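Local structure of insecticidal crystal protein Cry7Cal (Bacillus thuringiensis, 5ZI1) at residues Leu292-Lys298 with Ser319-Thr325; Tyr324-Thr328 with Met512-Phe516; Thr332-Gly336 with Tyr434-Ile438. The protein is an insecticidal toxin active against the locust Locusta migratoria manilensis, probably acting, as other delta endotoxins do, through receptor binding and membrane pore formation. All coordinates share one frame. Residue numbers count along the deposited sequence, not the author numbering.

Overall arrangement
The chain has the three-domain build of delta endotoxins: an N-terminal helical bundle, a beta prism and a C-terminal beta sandwich. Contacts 1 and 3 lie in the prism, with centres about 12 Å apart. Contact 1 pairs two strands of one prism sheet. Contact 3 packs the next strand of that sheet, 331-336, against strand 430-437 of another prism sheet. The two are tied directly by Val-320 N to Phe-333 O, 2.8 Å. Contact 2 joins the prism to the C-terminal domain. Its centre is about 13 Å from that of contact 1, with which it shares Tyr-324 and Thr-325, and about 25 Å from that of contact 3.

Contact 1: residues Leu292-Lys298 with Ser319-Thr325; sequences LFQWLTK and SVVTQYT
An antiparallel beta hairpin with a classic beta bulge forms this contact, within a four-stranded sheet of the beta-prism domain. The axes of strands 294-298 and 319-324 approach to 4.5 Å, at 138° between their directions. Trp-295 and Gln-323 are a hydrogen-bonded pair: Trp-295 N to Gln-323 O is 2.9 Å and Gln-323 N to Trp-295 O is 3.0 Å. Leu-296 and Thr-322 follow as a non-hydrogen-bonded pair, CA atoms 4.5 Å apart. Then Thr-297 and Lys-298 both face Val-321. Thr-297, at phi/psi -112/-16, donates from N to Val-321 O at 2.8 Å; Val-321 N returns a bond to Lys-298 O at 3.1 Å. Leu-296 CD1 meets Val-320 CG1 at 3.7 Å, and the two residues also touch Leu-432 and Tyr-434, respectively, of the facing sheet. Gln-294 (chi1 m, chi2 t) takes a bond from Thr-322 (chi1 p), OG1 to OE1 2.7 Å. Leu-292 CD1 lies over one face of the Tyr-324 ring. From Trp-295 (chi1 m) the indole NE1 donates to Thr-325 OG1 at 3.2 Å.

Contact 2: residues Tyr324-Thr328 with Met512-Phe516; sequences YTKST and MRLSF
A type II beta turn, Tyr-324 to Ser-327, meets the end of strand 508-513 here. The turn lies in the loop between strands 312-324 and 331-336 of the beta prism. The facing strand belongs to the C-terminal beta-sandwich domain. This is an interdomain contact at the surface. Tyr-324 opens the turn: its O accepts a weak bond from Ser-327 N at 3.4 Å. Thr-325, at phi/psi -68/130, reaches the other segment through water. Its O takes a bond from water 1 at 3.1 Å, and that water accepts a hydrogen bond from Arg-513 N at 2.9 Å. The OG1 of Thr-325 is held by Trp-295. Lys-326 has the positive phi of the turn (51/32) and lies nearest Arg-513, CA to CA 6.1 Å. Both CA-to-CB bonds point across the gap, and the CB atoms of Lys-326 and Arg-513 are 3.6 Å apart. Lys-326 O accepts a hydrogen bond from Arg-513 NH1 at 2.8 Å, so a backbone carbonyl meets the edge of the guanidinium. Arg-513 also makes a cation-pi contact with Phe-477, and Lys-326 NZ has a long, weak ion pair with Glu-574. Lys-326, with chi1 m, chi2 t and chi3 p, also gives a weak bond from NZ to Ser-515 OG at 3.3 Å; the stronger partner of Ser-515 OG is Asp-460 O. Ser-327 CA comes to 3.9 Å from Arg-513 NH1. Water 2 joins the same residues: it accepts a hydrogen bond from Arg-513 NH1 at 2.7 Å and has a weak bond with Ser-327 OG at 3.4 Å.

Contact 3: residues Thr332-Gly336 with Tyr434-Ile438; sequences TFNYG and YVSEI
Tyr-434, within strand 430-437, has chi1 t, which carries its ring end to segment 332-336. Its OH is hydrogen-bonded to Tyr-335 OH at 2.6 Å, where either may donate. The rings also touch, Tyr-335 CZ to Tyr-434 CE2 at 4.0 Å. Phe-333 packs beside them: its CB is 3.5 Å from Tyr-434 OH and its CD2 4.1 Å from Tyr-434 CE1. The Phe-333 and Tyr-434 rings are oblique, with centroids 5.9 Å apart and planes at 57°. Val-435 O lies 3.6 Å from Tyr-335 CE1 and accepts a bond from His-318, whose ring stacks on Tyr-335. This is sheet-on-sheet packing in the beta-prism domain. Strands 332-336 and 434-437 belong to different sheets; their axes are 8.6 Å apart at closest and their directions differ by 32°. The CA-to-CB bonds of Phe-333 and Tyr-335 point toward strand 434-437; both have chi1 m. Ser-436 is nearest Tyr-335, CA to CA 8.0 Å, and its OG bonds to Ala-286 O. Glu-437 (chi1 p) points back across the gap. It forms a salt bridge with Arg-285, and its OE2 is 3.5 Å from Tyr-335 CB. Water 3 accepts a hydrogen bond from Gly-336 N at 2.8 Å and donates weakly to Glu-437 OE1 at 3.4 Å.

Contact 1: residues Leu292-Lys298 with Ser319-Thr325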
loop_
_atom_site.group_PDB
_atom_site.type_symbol
_atom_site.label_atom_id
_atom_site.label_comp_id
_atom_site.label_asym_id
_atom_site.label_seq_id
_atom_site.Cartn_x
_atom_site.Cartn_y
_atom_site.Cartn_z
ATOM N N LEU A 292 -11.290 5.986 -7.807
ATOM C CA LEU A 292 -10.179 6.031 -8.744
ATOM C C LEU A 292 -9.005 6.775 -8.123
ATOM O O LEU A 292 -9.180 7.652 -7.273
ATOM C CB LEU A 292 -10.633 6.710 -10.032
ATOM C CG LEU A 292 -11.880 6.012 -10.604
ATOM C CD1 LEU A 292 -12.445 6.779 -11.782
ATOM C CD2 LEU A 292 -11.539 4.575 -11.000
ATOM N N PHE A 293 -7.791 6.408 -8.512
ATOM C CA PHE A 293 -6.644 7.010 -7.853
ATOM C C PHE A 293 -6.599 8.511 -8.172
ATOM O O PHE A 293 -6.930 8.930 -9.285
ATOM C CB PHE A 293 -5.365 6.290 -8.295
ATOM C CG PHE A 293 -4.135 6.780 -7.594
ATOM C CD1 PHE A 293 -3.702 6.169 -6.429
ATOM C CD2 PHE A 293 -3.435 7.899 -8.077
ATOM C CE1 PHE A 293 -2.557 6.642 -5.749
ATOM C CE2 PHE A 293 -2.299 8.383 -7.407
ATOM C CZ PHE A 293 -1.853 7.748 -6.254
ATOM N N GLN A 294 -6.210 9.335 -7.190
ATOM C CA GLN A 294 -6.331 10.787 -7.311
ATOM C C GLN A 294 -5.031 11.488 -6.953
ATOM O O GLN A 294 -4.399 11.179 -5.938
ATOM C CB GLN A 294 -7.443 11.346 -6.416
ATOM C CG GLN A 294 -8.836 10.889 -6.747
ATOM C CD GLN A 294 -9.881 11.502 -5.817
ATOM O OE1 GLN A 294 -10.433 12.552 -6.105
ATOM N NE2 GLN A 294 -10.154 10.841 -4.703
ATOM N N TRP A 295 -4.649 12.458 -7.778
ATOM C CA TRP A 295 -3.420 13.219 -7.603
ATOM C C TRP A 295 -3.777 14.581 -7.030
ATOM O O TRP A 295 -4.664 15.259 -7.559
ATOM C CB TRP A 295 -2.674 13.374 -8.926
ATOM C CG TRP A 295 -2.427 12.053 -9.565
ATOM C CD1 TRP A 295 -3.299 11.333 -10.334
ATOM C CD2 TRP A 295 -1.244 11.259 -9.444
ATOM N NE1 TRP A 295 -2.717 10.153 -10.718
ATOM C CE2 TRP A 295 -1.458 10.080 -10.182
ATOM C CE3 TRP A 295 -0.026 11.432 -8.783
ATOM C CZ2 TRP A 295 -0.495 9.080 -10.285
ATOM C CZ3 TRP A 295 0.931 10.457 -8.892
ATOM C CH2 TRP A 295 0.692 9.284 -9.636
ATOM N N LEU A 296 -3.118 14.962 -5.939
ATOM C CA LEU A 296 -3.441 16.225 -5.284
ATOM C C LEU A 296 -2.875 17.371 -6.107
ATOM O O LEU A 296 -1.668 17.426 -6.354
ATOM C CB LEU A 296 -2.875 16.240 -3.872
ATOM C CG LEU A 296 -3.269 17.424 -3.000
ATOM C CD1 LEU A 296 -4.767 17.567 -2.986
ATOM C CD2 LEU A 296 -2.733 17.230 -1.587
ATOM N N THR A 297 -3.732 18.287 -6.548
ATOM C CA THR A 297 -3.227 19.417 -7.319
ATOM C C THR A 297 -3.339 20.765 -6.610
ATOM O O THR A 297 -2.672 21.713 -7.033
ATOM C CB THR A 297 -3.945 19.499 -8.674
ATOM O OG1 THR A 297 -5.322 19.835 -8.463
ATOM C CG2 THR A 297 -3.892 18.138 -9.389
ATOM N N LYS A 298 -4.134 20.882 -5.547
ATOM C CA LYS A 298 -4.286 22.170 -4.866
ATOM C C LYS A 298 -4.795 21.951 -3.448
ATOM O O LYS A 298 -5.532 21.005 -3.188
ATOM C CB LYS A 298 -5.249 23.095 -5.626
ATOM C CG LYS A 298 -4.578 24.176 -6.466
ATOM C CD LYS A 298 -5.466 24.639 -7.624
ATOM C CE LYS A 298 -6.835 25.140 -7.159
ATOM N NZ LYS A 298 -7.844 25.078 -8.275
ATOM N N SER A 319 -10.097 23.264 1.416
ATOM C CA SER A 319 -10.548 22.682 0.170
ATOM C C SER A 319 -9.416 21.872 -0.418
ATOM O O SER A 319 -8.243 22.143 -0.167
ATOM C CB SER A 319 -11.002 23.745 -0.831
ATOM O OG SER A 319 -12.334 24.132 -0.547
ATOM N N VAL A 320 -9.781 20.878 -1.213
ATOM C CA VAL A 320 -8.806 19.970 -1.786
ATOM C C VAL A 320 -9.205 19.719 -3.227
ATOM O O VAL A 320 -10.380 19.464 -3.516
ATOM C CB VAL A 320 -8.735 18.662 -0.979
ATOM C CG1 VAL A 320 -8.229 17.535 -1.828
ATOM C CG2 VAL A 320 -7.838 18.862 0.224
ATOM N N VAL A 321 -8.240 19.818 -4.132
ATOM C CA VAL A 321 -8.474 19.619 -5.549
ATOM C C VAL A 321 -7.577 18.485 -6.011
ATOM O O VAL A 321 -6.390 18.442 -5.665
ATOM C CB VAL A 321 -8.215 20.899 -6.367
ATOM C CG1 VAL A 321 -8.481 20.625 -7.844
ATOM C CG2 VAL A 321 -9.102 22.021 -5.868
ATOM N N THR A 322 -8.154 17.557 -6.760
ATOM C CA THR A 322 -7.424 16.428 -7.310
ATOM C C THR A 322 -7.797 16.260 -8.777
ATOM O O THR A 322 -8.844 16.743 -9.233
ATOM C CB THR A 322 -7.733 15.118 -6.551
ATOM O OG1 THR A 322 -9.108 14.771 -6.755
ATOM C CG2 THR A 322 -7.476 15.268 -5.056
ATOM N N GLN A 323 -6.929 15.545 -9.502
ATOM C CA GLN A 323 -7.210 15.034 -10.835
ATOM C C GLN A 323 -7.008 13.520 -10.864
ATOM O O GLN A 323 -6.094 12.998 -10.212
ATOM C CB GLN A 323 -6.299 15.683 -11.871
ATOM C CG GLN A 323 -6.550 17.175 -12.053
ATOM C CD GLN A 323 -5.468 17.872 -12.850
ATOM O OE1 GLN A 323 -4.672 17.230 -13.544
ATOM N NE2 GLN A 323 -5.433 19.199 -12.762
ATOM N N TYR A 324 -7.845 12.819 -11.642
ATOM C CA TYR A 324 -7.624 11.406 -11.923
ATOM C C TYR A 324 -6.408 11.247 -12.829
ATOM O O TYR A 324 -5.834 12.221 -13.306
ATOM C CB TYR A 324 -8.857 10.784 -12.570
ATOM C CG TYR A 324 -10.063 10.784 -11.655
ATOM C CD1 TYR A 324 -9.954 10.374 -10.327
ATOM C CD2 TYR A 324 -11.311 11.187 -12.116
ATOM C CE1 TYR A 324 -11.050 10.368 -9.493
ATOM C CE2 TYR A 324 -12.419 11.189 -11.283
ATOM C CZ TYR A 324 -12.279 10.775 -9.976
ATOM O OH TYR A 324 -13.378 10.770 -9.148
ATOM N N THR A 325 -5.998 10.004 -13.051
ATOM C CA THR A 325 -4.784 9.760 -13.823
ATOM C C THR A 325 -4.988 10.152 -15.286
ATOM O O THR A 325 -5.985 9.761 -15.902
ATOM C CB THR A 325 -4.384 8.291 -13.738
ATOM O OG1 THR A 325 -4.304 7.873 -12.355
ATOM C CG2 THR A 325 -3.049 8.097 -14.409
#

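Contact 2: residues Tyr324-Thr328 with Met512-Phe516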
loop_
_atom_site.group_PDB
_atom_site.type_symbol
_atom_site.label_atom_id
_atom_site.label_comp_id
_atom_site.label_asym_id
_atom_site.label_seq_id
_atom_site.Cartn_x
_atom_site.Cartn_y
_atom_site.Cartn_z
ATOM N N TYR A 324 -7.845 12.819 -11.642
ATOM C CA TYR A 324 -7.624 11.406 -11.923
ATOM C C TYR A 324 -6.408 11.247 -12.829
ATOM O O TYR A 324 -5.834 12.221 -13.306
ATOM C CB TYR A 324 -8.857 10.784 -12.570
ATOM C CG TYR A 324 -10.063 10.784 -11.655
ATOM C CD1 TYR A 324 -9.954 10.374 -10.327
ATOM C CD2 TYR A 324 -11.311 11.187 -12.116
ATOM C CE1 TYR A 324 -11.050 10.368 -9.493
ATOM C CE2 TYR A 324 -12.419 11.189 -11.283
ATOM C CZ TYR A 324 -12.279 10.775 -9.976
ATOM O OH TYR A 324 -13.378 10.770 -9.148
ATOM N N THR A 325 -5.998 10.004 -13.051
ATOM C CA THR A 325 -4.784 9.760 -13.823
ATOM C C THR A 325 -4.988 10.152 -15.286
ATOM O O THR A 325 -5.985 9.761 -15.902
ATOM C CB THR A 325 -4.384 8.291 -13.738
ATOM O OG1 THR A 325 -4.304 7.873 -12.355
ATOM C CG2 THR A 325 -3.049 8.097 -14.409
ATOM N N LYS A 326 -4.050 10.950 -15.836
ATOM C CA LYS A 326 -4.093 11.402 -17.240
ATOM C C LYS A 326 -5.442 12.009 -17.620
ATOM O O LYS A 326 -5.902 11.883 -18.757
ATOM C CB LYS A 326 -3.733 10.268 -18.212
ATOM C CG LYS A 326 -2.240 9.946 -18.251
ATOM C CD LYS A 326 -1.805 9.435 -19.616
ATOM C CE LYS A 326 -1.411 10.566 -20.565
ATOM N NZ LYS A 326 -1.128 10.054 -21.954
ATOM N N SER A 327 -6.098 12.648 -16.666
ATOM C CA SER A 327 -7.266 13.475 -16.909
ATOM C C SER A 327 -6.971 14.857 -16.334
ATOM O O SER A 327 -6.169 14.987 -15.401
ATOM C CB SER A 327 -8.521 12.859 -16.273
ATOM O OG SER A 327 -9.637 13.725 -16.363
ATOM N N THR A 328 -7.584 15.897 -16.918
ATOM C CA THR A 328 -7.430 17.258 -16.402
ATOM C C THR A 328 -8.653 17.742 -15.636
ATOM O O THR A 328 -8.570 18.785 -14.974
ATOM C CB THR A 328 -7.144 18.277 -17.528
ATOM O OG1 THR A 328 -8.281 18.371 -18.399
ATOM C CG2 THR A 328 -5.875 17.928 -18.322
ATOM N N MET A 512 -9.521 4.565 -19.398
ATOM C CA MET A 512 -8.158 4.678 -18.915
ATOM C C MET A 512 -7.311 5.208 -20.059
ATOM O O MET A 512 -7.523 4.819 -21.213
ATOM C CB MET A 512 -7.677 3.308 -18.435
ATOM C CG MET A 512 -6.257 3.232 -17.956
ATOM S SD MET A 512 -5.891 1.524 -17.446
ATOM C CE MET A 512 -6.744 1.413 -15.873
ATOM N N ARG A 513 -6.385 6.120 -19.751
ATOM C CA ARG A 513 -5.441 6.627 -20.743
ATOM C C ARG A 513 -4.086 5.980 -20.518
ATOM O O ARG A 513 -3.618 5.895 -19.383
ATOM C CB ARG A 513 -5.302 8.152 -20.690
ATOM C CG ARG A 513 -6.562 8.900 -21.072
ATOM C CD ARG A 513 -6.283 10.317 -21.627
ATOM N NE ARG A 513 -7.500 10.836 -22.245
ATOM C CZ ARG A 513 -8.430 11.529 -21.597
ATOM N NH1 ARG A 513 -8.261 11.824 -20.313
ATOM N NH2 ARG A 513 -9.520 11.944 -22.233
ATOM N N LEU A 514 -3.456 5.541 -21.598
ATOM C CA LEU A 514 -2.161 4.885 -21.523
ATOM C C LEU A 514 -1.112 5.752 -22.208
ATOM O O LEU A 514 -1.433 6.583 -23.055
ATOM C CB LEU A 514 -2.204 3.487 -22.169
ATOM C CG LEU A 514 -3.125 2.388 -21.612
ATOM C CD1 LEU A 514 -2.906 2.120 -20.117
ATOM C CD2 LEU A 514 -4.573 2.723 -21.858
ATOM N N SER A 515 0.149 5.560 -21.818
ATOM C CA SER A 515 1.281 6.288 -22.377
ATOM C C SER A 515 2.233 5.279 -22.988
ATOM O O SER A 515 2.691 4.368 -22.294
ATOM C CB SER A 515 2.028 7.111 -21.318
ATOM O OG SER A 515 1.230 8.147 -20.784
ATOM N N PHE A 516 2.545 5.456 -24.270
ATOM C CA PHE A 516 3.583 4.674 -24.923
ATOM C C PHE A 516 4.205 5.527 -26.020
ATOM O O PHE A 516 3.595 6.486 -26.499
ATOM C CB PHE A 516 3.027 3.357 -25.488
ATOM C CG PHE A 516 1.640 3.478 -26.042
ATOM C CD1 PHE A 516 1.435 3.856 -27.359
ATOM C CD2 PHE A 516 0.542 3.211 -25.245
ATOM C CE1 PHE A 516 0.151 3.963 -27.875
ATOM C CE2 PHE A 516 -0.748 3.321 -25.741
ATOM C CZ PHE A 516 -0.948 3.696 -27.062
HETATM O O HOH W 1 -6.047 6.823 -16.948
HETATM O O HOH W 2 -10.395 13.345 -19.689
#

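Contact 3: residues Thr332-Gly336 with Tyr434-Ile438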
loop_
_atom_site.group_PDB
_atom_site.type_symbol
_atom_site.label_atom_id
_atom_site.label_comp_id
_atom_site.label_asym_id
_atom_site.label_seq_id
_atom_site.Cartn_x
_atom_site.Cartn_y
_atom_site.Cartn_z
ATOM N N THR A 332 -13.122 18.505 -6.639
ATOM C CA THR A 332 -13.012 19.469 -5.551
ATOM C C THR A 332 -13.763 18.960 -4.339
ATOM O O THR A 332 -14.937 18.599 -4.452
ATOM C CB THR A 332 -13.567 20.832 -5.963
ATOM O OG1 THR A 332 -12.841 21.299 -7.095
ATOM C CG2 THR A 332 -13.450 21.848 -4.816
ATOM N N PHE A 333 -13.097 18.968 -3.183
ATOM C CA PHE A 333 -13.716 18.639 -1.902
ATOM C C PHE A 333 -13.564 19.814 -0.947
ATOM O O PHE A 333 -12.446 20.281 -0.704
ATOM C CB PHE A 333 -13.097 17.372 -1.328
ATOM C CG PHE A 333 -13.076 16.251 -2.319
ATOM C CD1 PHE A 333 -14.192 15.449 -2.496
ATOM C CD2 PHE A 333 -11.972 16.052 -3.131
ATOM C CE1 PHE A 333 -14.195 14.428 -3.438
ATOM C CE2 PHE A 333 -11.967 15.045 -4.066
ATOM C CZ PHE A 333 -13.085 14.227 -4.219
ATOM N N ASN A 334 -14.684 20.282 -0.409
ATOM C CA ASN A 334 -14.718 21.395 0.522
ATOM C C ASN A 334 -15.017 20.906 1.934
ATOM O O ASN A 334 -15.760 19.940 2.126
ATOM C CB ASN A 334 -15.761 22.419 0.086
ATOM C CG ASN A 334 -15.488 22.960 -1.305
ATOM O OD1 ASN A 334 -14.536 23.725 -1.510
ATOM N ND2 ASN A 334 -16.315 22.566 -2.272
ATOM N N TYR A 335 -14.403 21.558 2.914
ATOM C CA TYR A 335 -14.655 21.316 4.323
ATOM C C TYR A 335 -14.889 22.647 5.014
ATOM O O TYR A 335 -14.361 23.682 4.596
ATOM C CB TYR A 335 -13.486 20.602 4.996
ATOM C CG TYR A 335 -13.217 19.215 4.459
ATOM C CD1 TYR A 335 -12.402 19.021 3.359
ATOM C CD2 TYR A 335 -13.773 18.095 5.069
ATOM C CE1 TYR A 335 -12.152 17.745 2.876
ATOM C CE2 TYR A 335 -13.529 16.834 4.602
ATOM C CZ TYR A 335 -12.722 16.653 3.502
ATOM O OH TYR A 335 -12.488 15.366 3.037
ATOM N N GLY A 336 -15.685 22.612 6.076
ATOM C CA GLY A 336 -15.886 23.801 6.885
ATOM C C GLY A 336 -16.534 24.917 6.091
ATOM O O GLY A 336 -17.522 24.709 5.384
ATOM N N TYR A 434 -4.008 14.049 0.295
ATOM C CA TYR A 434 -5.321 14.467 0.756
ATOM C C TYR A 434 -5.160 15.285 2.028
ATOM O O TYR A 434 -4.125 15.230 2.696
ATOM C CB TYR A 434 -6.249 13.245 0.993
ATOM C CG TYR A 434 -7.710 13.634 0.929
ATOM C CD1 TYR A 434 -8.358 13.747 -0.296
ATOM C CD2 TYR A 434 -8.416 13.966 2.079
ATOM C CE1 TYR A 434 -9.673 14.157 -0.383
ATOM C CE2 TYR A 434 -9.748 14.374 2.004
ATOM C CZ TYR A 434 -10.367 14.462 0.762
ATOM O OH TYR A 434 -11.684 14.859 0.657
ATOM N N VAL A 435 -6.204 16.043 2.356
ATOM C CA VAL A 435 -6.332 16.684 3.664
ATOM C C VAL A 435 -7.775 16.518 4.108
ATOM O O VAL A 435 -8.667 17.186 3.571
ATOM C CB VAL A 435 -5.970 18.178 3.656
ATOM C CG1 VAL A 435 -5.897 18.679 5.102
ATOM C CG2 VAL A 435 -4.668 18.448 2.875
ATOM N N SER A 436 -8.008 15.658 5.090
ATOM C CA SER A 436 -9.325 15.529 5.678
ATOM C C SER A 436 -9.325 16.264 7.017
ATOM O O SER A 436 -8.452 17.093 7.285
ATOM C CB SER A 436 -9.689 14.050 5.825
ATOM O OG SER A 436 -8.742 13.407 6.651
ATOM N N GLU A 437 -10.283 15.953 7.876
ATOM C CA GLU A 437 -10.302 16.550 9.196
ATOM C C GLU A 437 -10.934 15.568 10.170
ATOM O O GLU A 437 -11.523 14.550 9.781
ATOM C CB GLU A 437 -11.070 17.863 9.198
ATOM C CG GLU A 437 -12.531 17.655 9.001
ATOM C CD GLU A 437 -13.273 18.921 8.675
ATOM O OE1 GLU A 437 -14.524 18.894 8.717
ATOM O OE2 GLU A 437 -12.610 19.937 8.356
ATOM N N ILE A 438 -10.801 15.913 11.449
ATOM C CA ILE A 438 -11.412 15.198 12.552
ATOM C C ILE A 438 -12.801 15.768 12.781
ATOM O O ILE A 438 -12.959 16.983 12.961
ATOM C CB ILE A 438 -10.553 15.323 13.818
ATOM C CG1 ILE A 438 -9.291 14.484 13.691
ATOM C CG2 ILE A 438 -11.335 14.893 15.033
ATOM C CD1 ILE A 438 -9.576 12.966 13.535
HETATM O O HOH W 3 -17.012 20.303 6.892
#